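Side-chain contact in possible translation initiation inhibitor (Rhodopseudomonas palustris, PDB 3LME), which is of unknown function but belongs to the YjgF-like family of small trimeric alpha-beta proteins: residues K11-S16 against G32-T37. The protein carries 1 engineered substitution. Numbering follows the deposited sequence.
Engineered in segment 32-37: H35 (natural residue Arg).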
ATOM      1  N   LYS A  11       3.337 -18.526  17.956  1.00 58.40           N
ATOM      2  CA  LYS A  11       1.977 -18.016  17.651  1.00 58.82           C
ATOM      3  C   LYS A  11       1.837 -17.480  16.199  1.00 58.09           C
ATOM      4  O   LYS A  11       0.742 -17.160  15.746  1.00 58.20           O
ATOM      5  CB  LYS A  11       1.536 -16.974  18.688  1.00 58.64           C
ATOM      6  CG  LYS A  11       0.966 -17.567  19.982  1.00 61.64           C
ATOM      7  CD  LYS A  11       1.540 -16.852  21.257  1.00 67.51           C
ATOM      8  CE  LYS A  11       1.092 -17.542  22.568  1.00 70.15           C
ATOM      9  NZ  LYS A  11       2.225 -17.766  23.541  1.00 71.35           N
ATOM     10  N   THR A  12       2.950 -17.502  15.474  1.00 57.42           N
ATOM     11  CA  THR A  12       3.196 -16.753  14.250  1.00 56.78           C
ATOM     12  C   THR A  12       3.484 -17.668  13.050  1.00 56.59           C
ATOM     13  O   THR A  12       3.821 -18.833  13.233  1.00 56.19           O
ATOM     14  CB  THR A  12       4.400 -15.821  14.513  1.00 56.72           C
ATOM     15  OG1 THR A  12       3.948 -14.472  14.642  1.00 57.76           O
ATOM     16  CG2 THR A  12       5.453 -15.911  13.457  1.00 55.62           C
ATOM     17  N   ILE A  13       3.298 -17.131  11.837  1.00 56.44           N
ATOM     18  CA  ILE A  13       3.718 -17.745  10.564  1.00 55.69           C
ATOM     19  C   ILE A  13       5.234 -17.943  10.578  1.00 55.64           C
ATOM     20  O   ILE A  13       5.940 -17.224  11.260  1.00 55.52           O
ATOM     21  CB  ILE A  13       3.269 -16.839   9.344  1.00 55.58           C
ATOM     22  CG1 ILE A  13       1.822 -17.107   8.977  1.00 55.41           C
ATOM     23  CG2 ILE A  13       4.121 -17.020   8.090  1.00 54.85           C
ATOM     24  CD1 ILE A  13       1.559 -18.494   8.472  1.00 57.99           C
ATOM     25  N   THR A  14       5.737 -18.923   9.837  1.00 56.12           N
ATOM     26  CA  THR A  14       7.182 -19.125   9.714  1.00 56.20           C
ATOM     27  C   THR A  14       7.577 -18.926   8.265  1.00 56.55           C
ATOM     28  O   THR A  14       7.220 -19.742   7.423  1.00 57.00           O
ATOM     29  CB  THR A  14       7.583 -20.520  10.208  1.00 56.15           C
ATOM     30  OG1 THR A  14       6.965 -20.737  11.476  1.00 55.61           O
ATOM     31  CG2 THR A  14       9.099 -20.637  10.372  1.00 56.01           C
ATOM     32  N   PRO A  15       8.302 -17.827   7.966  1.00 57.08           N
ATOM     33  CA  PRO A  15       8.591 -17.461   6.579  1.00 57.10           C
ATOM     34  C   PRO A  15       9.416 -18.529   5.899  1.00 57.49           C
ATOM     35  O   PRO A  15      10.334 -19.066   6.503  1.00 57.97           O
ATOM     36  CB  PRO A  15       9.360 -16.148   6.694  1.00 56.64           C
ATOM     37  CG  PRO A  15       9.807 -16.068   8.059  1.00 57.39           C
ATOM     38  CD  PRO A  15       8.923 -16.895   8.921  1.00 57.14           C
ATOM     39  N   SER A  16       9.043 -18.835   4.657  1.00 58.08           N
ATOM     40  CA  SER A  16       9.514 -20.004   3.903  1.00 58.14           C
ATOM     41  C   SER A  16      10.180 -19.580   2.605  1.00 58.31           C
ATOM     42  O   SER A  16      10.278 -20.384   1.671  1.00 58.70           O
ATOM     43  CB  SER A  16       8.335 -20.944   3.573  1.00 57.90           C
ATOM     44  OG  SER A  16       7.462 -20.377   2.614  1.00 56.85           O
ATOM     45  N   GLY A  32       4.027  -7.962   6.780  1.00 42.83           N
ATOM     46  CA  GLY A  32       3.980  -8.448   5.390  1.00 43.29           C
ATOM     47  C   GLY A  32       2.635  -9.065   5.037  1.00 43.77           C
ATOM     48  O   GLY A  32       1.787  -9.292   5.910  1.00 44.53           O
ATOM     49  N   GLY A  33       2.421  -9.329   3.755  1.00 43.90           N
ATOM     50  CA  GLY A  33       1.157  -9.885   3.309  1.00 43.94           C
ATOM     51  C   GLY A  33       0.884 -11.191   4.016  1.00 44.41           C
ATOM     52  O   GLY A  33       1.750 -12.070   4.054  1.00 44.84           O
ATOM     53  N   MET A  34      -0.316 -11.295   4.586  1.00 44.30           N
ATOM     54  CA  MET A  34      -0.778 -12.470   5.297  1.00 44.35           C
ATOM     55  C   MET A  34      -1.961 -13.104   4.594  1.00 45.67           C
ATOM     56  O   MET A  34      -2.807 -12.410   4.034  1.00 46.25           O
ATOM     57  CB  MET A  34      -1.211 -12.072   6.697  1.00 43.68           C
ATOM     58  CG  MET A  34      -0.034 -11.843   7.660  1.00 42.24           C
ATOM     59  SD  MET A  34       1.048 -13.258   7.849  1.00 34.05           S
ATOM     60  CE  MET A  34       2.395 -12.383   8.559  1.00 38.53           C
ATOM     61  N   HIS A  35      -2.031 -14.426   4.590  1.00 47.12           N
ATOM     62  CA  HIS A  35      -3.275 -15.044   4.167  1.00 48.80           C
ATOM     63  C   HIS A  35      -3.699 -16.177   5.065  1.00 48.45           C
ATOM     64  O   HIS A  35      -3.014 -16.472   6.047  1.00 49.05           O
ATOM     65  CB  HIS A  35      -3.321 -15.374   2.664  1.00 49.92           C
ATOM     66  CG  HIS A  35      -2.132 -16.109   2.164  1.00 55.66           C
ATOM     67  ND1 HIS A  35      -2.145 -17.470   1.934  1.00 61.81           N
ATOM     68  CD2 HIS A  35      -0.888 -15.680   1.842  1.00 62.00           C
ATOM     69  CE1 HIS A  35      -0.952 -17.856   1.508  1.00 65.12           C
ATOM     70  NE2 HIS A  35      -0.167 -16.791   1.453  1.00 67.32           N
ATOM     71  N   GLY A  36      -4.842 -16.780   4.754  1.00 48.33           N
ATOM     72  CA  GLY A  36      -5.529 -17.713   5.654  1.00 47.73           C
ATOM     73  C   GLY A  36      -4.939 -19.107   5.695  1.00 47.77           C
ATOM     74  O   GLY A  36      -5.671 -20.099   5.626  1.00 47.54           O
ATOM     75  N   THR A  37      -3.615 -19.191   5.821  1.00 47.73           N
ATOM     76  CA  THR A  37      -2.943 -20.476   5.984  1.00 47.91           C
ATOM     77  C   THR A  37      -2.812 -20.834   7.454  1.00 48.07           C
ATOM     78  O   THR A  37      -2.803 -19.946   8.309  1.00 48.13           O
ATOM     79  CB  THR A  37      -1.528 -20.434   5.453  1.00 47.92           C
ATOM     80  OG1 THR A  37      -0.841 -19.357   6.094  1.00 47.02           O
ATOM     81  CG2 THR A  37      -1.525 -20.252   3.963  1.00 48.53           C
TER
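The hydroxyl of T37 meets I13 at a methyl group: OG1 lies 3.5 Å from CD1 of I13, the two side chains crossing at about a right angle. A chi1 of 55° turns OG1 of T37 toward the loop, and it is this branch, not CG2, that faces the isoleucine. I13 answers with its longer arm. CG1 passes alongside the sulfur of M34, 4.1 Å from SD, and CD1 carries on to the threonine. M34 bends at chi2 (-58°), which brings SD round to I13 as the two side chains run past each other in opposite senses. G36, between M34 and T37, is the centre of an inverse gamma turn. Helix 48-64 backs the cluster, with N58 touching both I13 and T37 and M59 and A62 touching M34. Beside it, the carbonyl O of T12 accepts a hydrogen bond from R39 NE. G33, in the same segment as M34, makes backbone hydrogen bonds to a neighbouring subunit. One isoleucine, in van der Waals contact with a thioether and with the oxygen of a hydroxyl, links the loop between strands 4-5 and 22-25 to residues 32-37: a small, largely nonpolar contact, with no hydrogen bond between the two segments.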